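Cephalosporin hydroxylase CMCI (PDB 2BM8) probably acts in cephamycin biosynthesis, in the step that hydroxylates and methylates the cephalosporin nucleus, and has a Rossmann-type methyltransferase fold. Local coordinates at residues L18-Y24 against Y56-R62; L77-P82 against I105-D109; F145-R149 against W171-L176; I156-H162 against Y182-M188. The protein carries 3 engineered substitutions. All coordinates share one frame; numbering follows the deposited sequence.

Overall arrangement
From the N terminus, contact 1 comes first: the extended leader at 18-24 folds back on the small hairpin 57-62, closing a mostly irregular loop. Helix 67-80 follows, and contact 2 joins its end to the end of helix 94-106, with strand 84-88 in the intervening chain. Contacts 3 and 4 cross, their segments alternating: the loop 145-149 meets helix 165-175, while the strands on either side of that helix in the chain, 155-159 and 182-185, pair as contact 4. Contact 4 touches both neighbours, contact 2 through Ile156 and contact 3 through Phe157, whereas contact 1 stands clear, its nearest atoms about 5 Å from contact 2.

Contact 1: residues L18-Y24 against Y56-R62; sequences LGEDPAY and YQWRGLR
Arg62 and Tyr24 face each other where the irregular chain of 18-24 runs past the hairpin, their CA atoms 5.1 Å apart, beside a type I' turn from Trp58 to Leu61. The main grip comes from the Arg62 guanidinium, which meets Leu18 O end-on: NH2 bonds to it at 2.8 Å and NH1 at 2.9 Å, with the oxygen in the guanidinium plane. NH1 also reaches Asp21 O at 2.9 Å, here tilted 28° from that plane. A bend at chi3 (54°) turns the group into the curl of 18-21, so one charged end ties two carbonyls of the loop together. An Asx turn, Ala23 N to Asp21 OD1, shapes the same curl, and a water bridges Pro22 O and Arg62 N.

Tyr24 carries the other half. With CG anti to the backbone N (chi1 177°), its ring swings over Gln57, whose CB makes a CH-pi contact 3.8 Å from the ring centroid, while Arg62 CG lies at the ring edge. Gln57 OE1 is turned back to accept Gly60 N at 2.8 Å, which braces the turn. Trp58, where the turn begins, meets the His74 ring of a second subunit, and Glu20 bonds to Leu199 of a third. What results is a beta-hairpin with a two-residue type I' turn, clasped by an arginine-held loop at a place where subunits meet.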
# COMPACT_ATOMS: atom_id res chain seq x y z
N LEU B 18 -21.54 -2.98 -16.88
CA LEU B 18 -21.86 -3.92 -17.93
C LEU B 18 -20.86 -3.85 -19.06
O LEU B 18 -20.25 -4.85 -19.42
CB LEU B 18 -23.26 -3.65 -18.50
CG LEU B 18 -24.45 -3.57 -17.54
CD1 LEU B 18 -25.70 -3.16 -18.32
CD2 LEU B 18 -24.67 -4.88 -16.80
N GLY B 19 -20.69 -2.68 -19.64
CA GLY B 19 -19.85 -2.51 -20.81
C GLY B 19 -20.72 -2.22 -22.01
O GLY B 19 -21.94 -2.24 -21.89
N GLU B 20 -20.09 -1.98 -23.16
CA GLU B 20 -20.78 -1.55 -24.37
C GLU B 20 -21.49 -2.67 -25.11
O GLU B 20 -22.44 -2.42 -25.85
CB GLU B 20 -19.78 -0.92 -25.33
CG GLU B 20 -19.47 0.54 -25.05
CD GLU B 20 -18.04 0.92 -25.38
OE1 GLU B 20 -17.11 0.21 -24.92
OE2 GLU B 20 -17.84 1.93 -26.09
N ASP B 21 -21.02 -3.90 -24.93
CA ASP B 21 -21.38 -5.00 -25.81
C ASP B 21 -21.58 -6.29 -25.02
O ASP B 21 -20.63 -6.80 -24.43
CB ASP B 21 -20.25 -5.18 -26.85
CG ASP B 21 -20.65 -6.05 -28.04
OD1 ASP B 21 -21.74 -6.68 -28.02
OD2 ASP B 21 -19.92 -6.16 -29.05
N PRO B 22 -22.79 -6.84 -25.02
CA PRO B 22 -23.05 -8.11 -24.32
C PRO B 22 -22.34 -9.32 -24.95
O PRO B 22 -22.10 -10.32 -24.28
CB PRO B 22 -24.56 -8.26 -24.42
CG PRO B 22 -24.93 -7.48 -25.65
CD PRO B 22 -24.00 -6.32 -25.68
N ALA B 23 -22.02 -9.23 -26.23
CA ALA B 23 -21.25 -10.29 -26.87
C ALA B 23 -19.80 -10.27 -26.38
O ALA B 23 -19.27 -9.21 -26.04
CB ALA B 23 -21.31 -10.17 -28.40
N TYR B 24 -19.19 -11.45 -26.35
CA TYR B 24 -17.82 -11.61 -25.91
C TYR B 24 -16.84 -11.45 -27.04
O TYR B 24 -16.97 -12.08 -28.09
CB TYR B 24 -17.60 -13.00 -25.29
CG TYR B 24 -16.16 -13.21 -24.90
CD1 TYR B 24 -15.60 -12.52 -23.83
CD2 TYR B 24 -15.35 -14.06 -25.64
CE1 TYR B 24 -14.25 -12.69 -23.49
CE2 TYR B 24 -14.02 -14.26 -25.30
CZ TYR B 24 -13.48 -13.57 -24.23
OH TYR B 24 -12.17 -13.77 -23.91
N TYR B 56 -13.86 -11.56 -18.13
CA TYR B 56 -14.04 -12.98 -17.97
C TYR B 56 -15.10 -13.53 -18.91
O TYR B 56 -15.97 -12.80 -19.37
CB TYR B 56 -14.34 -13.28 -16.50
CG TYR B 56 -13.25 -12.74 -15.61
CD1 TYR B 56 -13.46 -11.62 -14.79
CD2 TYR B 56 -11.99 -13.32 -15.61
CE1 TYR B 56 -12.44 -11.12 -13.97
CE2 TYR B 56 -10.95 -12.82 -14.82
CZ TYR B 56 -11.18 -11.73 -13.99
OH TYR B 56 -10.14 -11.26 -13.22
N GLN B 57 -14.97 -14.81 -19.23
CA GLN B 57 -15.94 -15.48 -20.09
C GLN B 57 -16.25 -16.86 -19.58
O GLN B 57 -15.56 -17.38 -18.70
CB GLN B 57 -15.44 -15.59 -21.54
CG GLN B 57 -14.17 -16.40 -21.68
CD GLN B 57 -14.01 -17.08 -23.05
OE1 GLN B 57 -14.89 -17.82 -23.49
NE2 GLN B 57 -12.88 -16.84 -23.69
N TRP B 58 -17.28 -17.45 -20.14
CA TRP B 58 -17.57 -18.86 -19.97
C TRP B 58 -18.09 -19.38 -21.30
O TRP B 58 -19.12 -18.93 -21.76
CB TRP B 58 -18.58 -19.04 -18.85
CG TRP B 58 -19.00 -20.43 -18.70
CD1 TRP B 58 -20.19 -20.96 -19.06
CD2 TRP B 58 -18.23 -21.49 -18.15
NE1 TRP B 58 -20.22 -22.30 -18.75
CE2 TRP B 58 -19.02 -22.65 -18.19
CE3 TRP B 58 -16.95 -21.58 -17.60
CZ2 TRP B 58 -18.58 -23.88 -17.72
CZ3 TRP B 58 -16.51 -22.82 -17.12
CH2 TRP B 58 -17.32 -23.94 -17.18
N ARG B 59 -17.35 -20.28 -21.94
CA ARG B 59 -17.69 -20.80 -23.26
C ARG B 59 -18.17 -19.74 -24.25
O ARG B 59 -19.22 -19.89 -24.86
CB ARG B 59 -18.77 -21.86 -23.14
CG ARG B 59 -18.43 -22.97 -22.20
CD ARG B 59 -19.50 -24.05 -22.06
NE ARG B 59 -20.49 -24.05 -23.14
CZ ARG B 59 -21.59 -24.80 -23.14
NH1 ARG B 59 -21.86 -25.63 -22.15
NH2 ARG B 59 -22.42 -24.73 -24.18
N GLY B 60 -17.42 -18.66 -24.39
CA GLY B 60 -17.71 -17.65 -25.40
C GLY B 60 -18.81 -16.65 -25.07
O GLY B 60 -19.18 -15.83 -25.91
N LEU B 61 -19.34 -16.73 -23.85
CA LEU B 61 -20.24 -15.70 -23.31
C LEU B 61 -19.52 -14.93 -22.23
O LEU B 61 -18.75 -15.50 -21.46
CB LEU B 61 -21.50 -16.31 -22.70
CG LEU B 61 -22.11 -17.43 -23.53
CD1 LEU B 61 -23.08 -18.25 -22.72
CD2 LEU B 61 -22.75 -16.83 -24.78
N ARG B 62 -19.78 -13.63 -22.16
CA ARG B 62 -19.22 -12.80 -21.10
C ARG B 62 -19.73 -13.27 -19.75
O ARG B 62 -20.90 -13.61 -19.62
CB ARG B 62 -19.62 -11.35 -21.32
CG ARG B 62 -19.03 -10.77 -22.58
CD ARG B 62 -19.22 -9.31 -22.71
NE ARG B 62 -18.73 -8.65 -21.52
CZ ARG B 62 -19.24 -7.56 -20.98
NH1 ARG B 62 -20.27 -6.91 -21.53
NH2 ARG B 62 -18.69 -7.10 -19.86
O HOH W 1 -21.86 -12.80 -23.96

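Contact 2: residues L77-P82 against I105-D109; sequences LWELRP and IMGID
Met106 and Ile108 pack against the last turn of helix 67-80 and the residues after it, at a place where two helices of the Rossmann-type domain end together. Helix 94-106 stops in a Schellman motif, with Gly107 at positive phi; Arg81, also at positive phi, leads the other helix into Pro82.

The apolar contacts come first. Met106 runs out extended beyond CG (chi2 178°), which carries its sulfur past the indole to Leu77, SD lying 3.9 Å from Leu77 CB. On the way its CG meets the rim of Trp78 at CE3, 4.0 Å off, and SD sits at the edge of the six-membered ring, 5.5 Å from the centroid, a Met-aromatic contact. Shortening Met106 to an alanine is likely to leave Leu77 CB and the Trp78 edge without their partner and open a gap between the two helix ends. Leu77 also packs on Phe99 and Thr103 of helix 94-106, and Trp78 on Gly60 of a second subunit.

The polar contacts are slighter. The guanidinium of Arg81, bent back at chi3 (62°), has Met106 O and Gly107 O at its edge; the bond from NH2 to Gly107 O, at 3.4 Å, is weak. Carbonyls at a helix C terminus would suit a positive charge, so the pairing may owe more to electrostatics than to that bond.

Ile108 packs against both Pro82 and the arginine: its CG2 lies 3.2 Å from Pro82 O, and its CG1 rests over one face of the guanidinium, 3.4 Å from Arg81 NH1.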
# COMPACT_ATOMS: atom_id res chain seq x y z
N LEU B 77 -22.83 -24.46 -4.29
CA LEU B 77 -23.52 -25.47 -5.07
C LEU B 77 -23.21 -26.87 -4.57
O LEU B 77 -24.13 -27.67 -4.38
CB LEU B 77 -23.17 -25.34 -6.55
CG LEU B 77 -24.17 -24.51 -7.35
CD1 LEU B 77 -24.50 -23.18 -6.70
CD2 LEU B 77 -23.65 -24.30 -8.76
N TRP B 78 -21.93 -27.13 -4.32
CA TRP B 78 -21.44 -28.45 -3.92
C TRP B 78 -21.99 -28.89 -2.57
O TRP B 78 -22.33 -30.07 -2.37
CB TRP B 78 -19.91 -28.47 -3.87
CG TRP B 78 -19.35 -29.83 -3.61
CD1 TRP B 78 -18.66 -30.24 -2.50
CD2 TRP B 78 -19.46 -30.98 -4.47
NE1 TRP B 78 -18.32 -31.57 -2.63
CE2 TRP B 78 -18.80 -32.05 -3.82
CE3 TRP B 78 -20.04 -31.22 -5.72
CZ2 TRP B 78 -18.71 -33.34 -4.37
CZ3 TRP B 78 -19.96 -32.51 -6.27
CH2 TRP B 78 -19.29 -33.55 -5.60
N GLU B 79 -22.12 -27.93 -1.66
CA GLU B 79 -22.63 -28.18 -0.31
C GLU B 79 -24.17 -28.27 -0.27
O GLU B 79 -24.73 -29.19 0.31
CB GLU B 79 -22.13 -27.08 0.63
CG GLU B 79 -22.81 -27.01 2.00
CD GLU B 79 -22.33 -25.81 2.80
OE1 GLU B 79 -22.12 -24.72 2.22
OE2 GLU B 79 -22.14 -25.96 4.02
N LEU B 80 -24.85 -27.30 -0.87
CA LEU B 80 -26.32 -27.18 -0.81
C LEU B 80 -27.06 -28.12 -1.80
O LEU B 80 -28.13 -28.65 -1.50
CB LEU B 80 -26.70 -25.73 -1.12
CG LEU B 80 -27.86 -25.00 -0.43
CD1 LEU B 80 -28.70 -24.30 -1.51
CD2 LEU B 80 -28.72 -25.86 0.50
N ARG B 81 -26.47 -28.30 -2.98
CA ARG B 81 -27.09 -29.06 -4.07
C ARG B 81 -28.49 -28.52 -4.35
O ARG B 81 -29.48 -29.22 -4.17
CB ARG B 81 -27.12 -30.57 -3.76
CG ARG B 81 -25.72 -31.15 -3.55
CD ARG B 81 -25.69 -32.63 -3.22
NE ARG B 81 -26.26 -33.44 -4.28
CZ ARG B 81 -25.67 -33.70 -5.45
NH1 ARG B 81 -24.47 -33.21 -5.73
NH2 ARG B 81 -26.28 -34.46 -6.34
N PRO B 82 -28.57 -27.27 -4.80
CA PRO B 82 -29.85 -26.63 -5.07
C PRO B 82 -30.58 -27.26 -6.25
O PRO B 82 -29.96 -27.52 -7.26
CB PRO B 82 -29.47 -25.18 -5.40
CG PRO B 82 -28.08 -25.26 -5.90
CD PRO B 82 -27.44 -26.37 -5.10
N ILE B 105 -22.46 -30.91 -14.35
CA ILE B 105 -21.20 -31.60 -14.12
C ILE B 105 -21.21 -32.23 -12.73
O ILE B 105 -20.65 -33.29 -12.54
CB ILE B 105 -20.02 -30.62 -14.23
CG1 ILE B 105 -20.03 -29.93 -15.59
CG2 ILE B 105 -18.67 -31.33 -14.09
CD1 ILE B 105 -19.70 -28.49 -15.46
N MET B 106 -21.87 -31.55 -11.78
CA MET B 106 -22.02 -32.02 -10.40
C MET B 106 -23.05 -33.14 -10.21
O MET B 106 -23.04 -33.80 -9.17
CB MET B 106 -22.40 -30.86 -9.49
CG MET B 106 -21.27 -29.89 -9.25
SD MET B 106 -21.71 -28.49 -8.24
CE MET B 106 -20.14 -27.74 -8.03
N GLY B 107 -23.94 -33.34 -11.18
CA GLY B 107 -24.99 -34.35 -11.06
C GLY B 107 -26.18 -33.91 -10.23
O GLY B 107 -26.91 -34.73 -9.69
N ILE B 108 -26.36 -32.59 -10.13
CA ILE B 108 -27.48 -31.99 -9.42
C ILE B 108 -28.61 -31.69 -10.40
O ILE B 108 -28.39 -30.99 -11.39
CB ILE B 108 -27.04 -30.66 -8.77
CG1 ILE B 108 -25.82 -30.86 -7.86
CG2 ILE B 108 -28.18 -30.04 -7.99
CD1 ILE B 108 -25.00 -29.60 -7.66
N ASP B 109 -29.81 -32.20 -10.13
CA ASP B 109 -31.01 -31.87 -10.91
C ASP B 109 -31.44 -30.42 -10.63
O ASP B 109 -32.24 -30.19 -9.75
CB ASP B 109 -32.15 -32.84 -10.56
CG ASP B 109 -33.43 -32.58 -11.37
OD1 ASP B 109 -33.41 -31.66 -12.22
OD2 ASP B 109 -34.49 -33.25 -11.21

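Contact 3: residues F145-R149 against W171-L176; sequences FEHLR and WAVDHL
Phe145 and Trp171 form the close-packed half of this contact, on the side toward the sheet. Phe145 CB stands over a face of the indole, a CH-pi contact 3.7 Å from the six-membered centroid and 13° off the ring normal, while Phe145 O comes within 3.4 Å of Trp171 CH2. The two rings themselves meet obliquely, planes 41° apart, and the phenyl group leads away from the helix. For Trp171, a chi1 of 175° swings the indole out across the loop; on its opposite face sits CB of His175, one helical turn on, so the ring is sandwiched between its own helix and the loop. Next to this pair, Leu176 puts CD1 3.6 Å from Leu148 O and close to Arg149 CA.

The outer half is looser and involves exposed residues. Arg149 lies along the helix end with its aliphatic part, CG being 3.8 Å from Trp171 CZ2. Its NE comes to 3.5 Å from His175 O, but the angle is poor for a hydrogen bond. A long ion pair to Glu146 OE1, which lies well out of the guanidinium plane, adds charge attraction without a directed N-H. His175 ND1 gives a weak bond back to Trp171 O.

The loop, with its type II turn from Glu146 to Arg149, thus closes over the end of helix 165-175. Phe145 and Leu148 reach inward to Ile115 and Ile113 of strand 111-116, Trp171 packs on Leu142, and farther round the helix Val173 meets Tyr4 of a third subunit.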
# COMPACT_ATOMS: atom_id res chain seq x y z
N PHE B 145 -43.35 -12.44 -9.44
CA PHE B 145 -42.58 -13.53 -8.84
C PHE B 145 -43.40 -14.74 -8.47
O PHE B 145 -42.83 -15.79 -8.20
CB PHE B 145 -41.85 -13.02 -7.59
CG PHE B 145 -40.81 -11.99 -7.88
CD1 PHE B 145 -41.14 -10.64 -7.88
CD2 PHE B 145 -39.51 -12.36 -8.18
CE1 PHE B 145 -40.19 -9.68 -8.16
CE2 PHE B 145 -38.56 -11.41 -8.46
CZ PHE B 145 -38.90 -10.06 -8.45
N GLU B 146 -44.73 -14.59 -8.45
CA GLU B 146 -45.65 -15.68 -8.06
C GLU B 146 -45.33 -17.01 -8.76
O GLU B 146 -45.26 -18.05 -8.09
CB GLU B 146 -47.12 -15.26 -8.31
CG GLU B 146 -48.17 -16.37 -8.16
CD GLU B 146 -48.38 -16.88 -6.73
OE1 GLU B 146 -48.15 -16.12 -5.75
OE2 GLU B 146 -48.78 -18.07 -6.58
N HIS B 147 -45.14 -16.99 -10.07
CA HIS B 147 -44.71 -18.19 -10.77
C HIS B 147 -43.56 -18.80 -10.00
O HIS B 147 -42.72 -18.09 -9.46
CB HIS B 147 -44.28 -17.89 -12.22
CG HIS B 147 -43.03 -17.06 -12.34
ND1 HIS B 147 -43.05 -15.75 -12.78
CD2 HIS B 147 -41.72 -17.35 -12.13
CE1 HIS B 147 -41.82 -15.27 -12.81
NE2 HIS B 147 -40.99 -16.23 -12.42
N LEU B 148 -43.54 -20.12 -9.92
CA LEU B 148 -42.34 -20.81 -9.45
C LEU B 148 -41.98 -20.54 -7.94
O LEU B 148 -40.82 -20.58 -7.51
CB LEU B 148 -41.20 -20.54 -10.45
CG LEU B 148 -41.60 -20.74 -11.94
CD1 LEU B 148 -40.44 -20.56 -12.92
CD2 LEU B 148 -42.33 -22.08 -12.21
N ARG B 149 -43.03 -20.26 -7.16
CA ARG B 149 -43.20 -20.83 -5.82
C ARG B 149 -43.45 -22.32 -6.05
O ARG B 149 -43.28 -23.15 -5.16
CB ARG B 149 -44.42 -20.24 -5.11
CG ARG B 149 -44.44 -18.72 -4.96
CD ARG B 149 -45.83 -18.14 -4.79
NE ARG B 149 -46.30 -18.28 -3.41
CZ ARG B 149 -47.03 -19.29 -2.92
NH1 ARG B 149 -47.46 -20.29 -3.69
NH2 ARG B 149 -47.36 -19.28 -1.64
N TRP B 171 -41.27 -10.72 0.38
CA TRP B 171 -42.05 -11.67 -0.40
C TRP B 171 -41.41 -13.06 -0.37
O TRP B 171 -42.09 -14.06 -0.14
CB TRP B 171 -42.25 -11.20 -1.85
CG TRP B 171 -42.94 -12.24 -2.66
CD1 TRP B 171 -44.30 -12.42 -2.79
CD2 TRP B 171 -42.32 -13.30 -3.40
NE1 TRP B 171 -44.55 -13.52 -3.58
CE2 TRP B 171 -43.36 -14.08 -3.97
CE3 TRP B 171 -40.99 -13.66 -3.65
CZ2 TRP B 171 -43.11 -15.19 -4.76
CZ3 TRP B 171 -40.74 -14.77 -4.44
CH2 TRP B 171 -41.80 -15.53 -4.99
N ALA B 172 -40.10 -13.13 -0.59
CA ALA B 172 -39.42 -14.41 -0.69
C ALA B 172 -39.42 -15.13 0.64
O ALA B 172 -39.57 -16.34 0.69
CB ALA B 172 -38.00 -14.24 -1.22
N VAL B 173 -39.26 -14.39 1.73
CA VAL B 173 -39.22 -14.99 3.06
C VAL B 173 -40.58 -15.60 3.40
O VAL B 173 -40.63 -16.68 3.98
CB VAL B 173 -38.82 -13.95 4.15
CG1 VAL B 173 -39.38 -14.33 5.52
CG2 VAL B 173 -37.30 -13.77 4.23
N ASP B 174 -41.65 -14.91 3.03
CA ASP B 174 -43.01 -15.32 3.38
C ASP B 174 -43.58 -16.38 2.42
O ASP B 174 -44.33 -17.26 2.84
CB ASP B 174 -43.96 -14.10 3.42
CG ASP B 174 -43.66 -13.12 4.58
OD1 ASP B 174 -43.11 -13.54 5.62
OD2 ASP B 174 -43.96 -11.91 4.53
N HIS B 175 -43.20 -16.30 1.14
CA HIS B 175 -43.86 -17.06 0.06
C HIS B 175 -42.96 -18.05 -0.70
O HIS B 175 -43.46 -18.85 -1.48
CB HIS B 175 -44.51 -16.09 -0.94
CG HIS B 175 -45.56 -15.20 -0.34
ND1 HIS B 175 -45.34 -13.86 -0.07
CD2 HIS B 175 -46.83 -15.46 0.05
CE1 HIS B 175 -46.43 -13.34 0.47
NE2 HIS B 175 -47.35 -14.29 0.55
N LEU B 176 -41.64 -18.01 -0.49
CA LEU B 176 -40.71 -18.80 -1.30
C LEU B 176 -39.70 -19.64 -0.52
O LEU B 176 -39.62 -20.84 -0.72
CB LEU B 176 -39.95 -17.89 -2.28
CG LEU B 176 -39.25 -18.60 -3.45
CD1 LEU B 176 -40.09 -19.73 -4.05
CD2 LEU B 176 -38.88 -17.61 -4.53

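Contact 4: residues I156-H162 against Y182-M188; sequences IFIDNAH and YFIIEDM. Engineered in segment 156-162: Asn160 (natural residue Asp).
Phe157 and Phe183 lie side by side on neighbouring parallel strands, rings 6° from parallel but slid so that they barely overlap, with CD2 of Phe157 3.5 Å from CE1 of Phe183. The backbones zip together beside them: Phe157 N bonds to Tyr182 O at 2.9 Å, Ile184 N to Phe157 O, and Asp159 N to Ile184 O at 2.8 Å. The last link, Glu186 N to Asp159 O, is weak as the strands part. On the other face, Ile156 CG2 packs on Ile184 CD1, 3.8 Å away, against helix 67-80; the phenylalanines face helix 165-175, which makes the beta-alpha-beta crossover.

At the end of its strand, Asp159 shapes the loop that follows. A chi1 of 175° puts the carboxylate where OD2 takes Ala161 N at 3.0 Å and, through its syn lone pair, His162 N at 2.8 Å. A leucine at Asp159 would probably leave both amides without their acceptor and the turn carrying His162 free to shift.

Farther out, a water joins Asp187 OD2 (2.6 Å), Asn160 OD1 and His162 NE2. Asn160 ND2 goes to Glu87, and Glu186 to Lys65 and Tyr73. Asn160 is engineered, replacing the natural Asp; with that in mind, the polar cluster at the C-terminal edge of the parallel strands, where Rossmann-type methyltransferases bind cofactor and substrate, is consistent with a pocket here.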
# COMPACT_ATOMS: atom_id res chain seq x y z
N ILE B 156 -31.50 -21.13 -4.44
CA ILE B 156 -30.68 -19.93 -4.30
C ILE B 156 -31.33 -18.82 -5.14
O ILE B 156 -31.49 -18.97 -6.34
CB ILE B 156 -29.25 -20.19 -4.79
CG1 ILE B 156 -28.61 -21.34 -4.01
CG2 ILE B 156 -28.40 -18.90 -4.67
CD1 ILE B 156 -27.26 -21.76 -4.56
N PHE B 157 -31.69 -17.73 -4.48
CA PHE B 157 -32.25 -16.55 -5.13
C PHE B 157 -31.17 -15.47 -5.15
O PHE B 157 -30.67 -15.08 -4.11
CB PHE B 157 -33.47 -16.08 -4.34
CG PHE B 157 -34.24 -14.96 -5.00
CD1 PHE B 157 -35.48 -15.21 -5.57
CD2 PHE B 157 -33.71 -13.67 -5.06
CE1 PHE B 157 -36.19 -14.19 -6.19
CE2 PHE B 157 -34.41 -12.65 -5.69
CZ PHE B 157 -35.65 -12.90 -6.25
N ILE B 158 -30.83 -14.98 -6.33
CA ILE B 158 -29.73 -14.02 -6.49
C ILE B 158 -30.25 -12.73 -7.10
O ILE B 158 -30.75 -12.71 -8.22
CB ILE B 158 -28.60 -14.61 -7.37
CG1 ILE B 158 -28.20 -15.99 -6.86
CG2 ILE B 158 -27.38 -13.67 -7.37
CD1 ILE B 158 -27.19 -16.67 -7.70
N ASP B 159 -30.14 -11.65 -6.33
CA ASP B 159 -30.43 -10.31 -6.82
C ASP B 159 -29.22 -9.66 -7.52
O ASP B 159 -28.21 -9.41 -6.89
CB ASP B 159 -30.86 -9.43 -5.66
CG ASP B 159 -31.06 -8.00 -6.09
OD1 ASP B 159 -30.57 -7.09 -5.37
OD2 ASP B 159 -31.67 -7.73 -7.15
N ASN B 160 -29.35 -9.41 -8.82
CA ASN B 160 -28.42 -8.57 -9.59
C ASN B 160 -29.11 -7.30 -10.14
O ASN B 160 -28.50 -6.56 -10.88
CB ASN B 160 -27.80 -9.36 -10.75
CG ASN B 160 -26.64 -10.26 -10.31
OD1 ASN B 160 -25.58 -9.77 -9.89
ND2 ASN B 160 -26.84 -11.57 -10.39
N ALA B 161 -30.36 -7.05 -9.76
CA ALA B 161 -31.11 -5.91 -10.29
C ALA B 161 -31.17 -4.74 -9.30
O ALA B 161 -30.97 -3.59 -9.68
CB ALA B 161 -32.52 -6.35 -10.70
N HIS B 162 -31.47 -5.05 -8.05
CA HIS B 162 -31.37 -4.13 -6.92
C HIS B 162 -32.39 -2.98 -6.92
O HIS B 162 -32.08 -1.88 -6.47
CB HIS B 162 -29.97 -3.50 -6.82
CG HIS B 162 -28.84 -4.42 -7.15
ND1 HIS B 162 -28.20 -5.19 -6.20
CD2 HIS B 162 -28.17 -4.64 -8.31
CE1 HIS B 162 -27.21 -5.86 -6.76
NE2 HIS B 162 -27.17 -5.54 -8.04
N TYR B 182 -30.95 -19.77 0.05
CA TYR B 182 -30.13 -18.58 0.07
C TYR B 182 -30.86 -17.40 -0.59
O TYR B 182 -31.59 -17.57 -1.56
CB TYR B 182 -28.81 -18.85 -0.63
CG TYR B 182 -27.79 -19.54 0.26
CD1 TYR B 182 -27.77 -20.92 0.39
CD2 TYR B 182 -26.87 -18.81 0.99
CE1 TYR B 182 -26.84 -21.55 1.21
CE2 TYR B 182 -25.95 -19.43 1.81
CZ TYR B 182 -25.93 -20.79 1.91
OH TYR B 182 -25.02 -21.39 2.74
N PHE B 183 -30.71 -16.22 -0.02
CA PHE B 183 -31.09 -14.99 -0.68
C PHE B 183 -29.83 -14.15 -0.71
O PHE B 183 -29.32 -13.80 0.34
CB PHE B 183 -32.22 -14.26 0.06
CG PHE B 183 -32.79 -13.08 -0.72
CD1 PHE B 183 -34.00 -13.19 -1.39
CD2 PHE B 183 -32.11 -11.86 -0.78
CE1 PHE B 183 -34.53 -12.11 -2.09
CE2 PHE B 183 -32.65 -10.78 -1.49
CZ PHE B 183 -33.85 -10.91 -2.14
N ILE B 184 -29.36 -13.85 -1.92
CA ILE B 184 -28.06 -13.22 -2.12
C ILE B 184 -28.16 -11.90 -2.87
O ILE B 184 -28.78 -11.82 -3.93
CB ILE B 184 -27.13 -14.18 -2.87
CG1 ILE B 184 -26.73 -15.33 -1.95
CG2 ILE B 184 -25.88 -13.46 -3.36
CD1 ILE B 184 -26.20 -16.54 -2.65
N ILE B 185 -27.54 -10.86 -2.32
CA ILE B 185 -27.49 -9.57 -3.00
C ILE B 185 -26.06 -9.30 -3.37
O ILE B 185 -25.21 -9.08 -2.52
CB ILE B 185 -28.04 -8.46 -2.08
CG1 ILE B 185 -29.54 -8.66 -1.88
CG2 ILE B 185 -27.80 -7.10 -2.71
CD1 ILE B 185 -30.08 -8.08 -0.62
N GLU B 186 -25.77 -9.31 -4.66
CA GLU B 186 -24.41 -9.08 -5.12
C GLU B 186 -24.15 -7.58 -5.20
O GLU B 186 -25.08 -6.82 -5.44
CB GLU B 186 -24.18 -9.76 -6.48
CG GLU B 186 -24.37 -11.28 -6.46
CD GLU B 186 -23.79 -11.99 -7.68
OE1 GLU B 186 -23.30 -11.29 -8.59
OE2 GLU B 186 -23.86 -13.25 -7.75
N ASP B 187 -22.92 -7.16 -4.91
CA ASP B 187 -22.39 -5.82 -5.19
C ASP B 187 -22.94 -4.68 -4.34
O ASP B 187 -22.17 -3.87 -3.80
CB ASP B 187 -22.57 -5.46 -6.67
CG ASP B 187 -21.77 -6.38 -7.59
OD1 ASP B 187 -20.51 -6.36 -7.48
OD2 ASP B 187 -22.30 -7.14 -8.43
N MET B 188 -24.27 -4.62 -4.22
CA MET B 188 -24.92 -3.38 -3.80
C MET B 188 -24.92 -3.09 -2.30
O MET B 188 -24.94 -1.92 -1.91
CB MET B 188 -26.35 -3.32 -4.34
CG MET B 188 -26.93 -1.89 -4.35
SD MET B 188 -25.91 -0.64 -5.25
CE MET B 188 -26.74 -0.59 -6.86
O HOH W 2 -24.68 -6.88 -9.39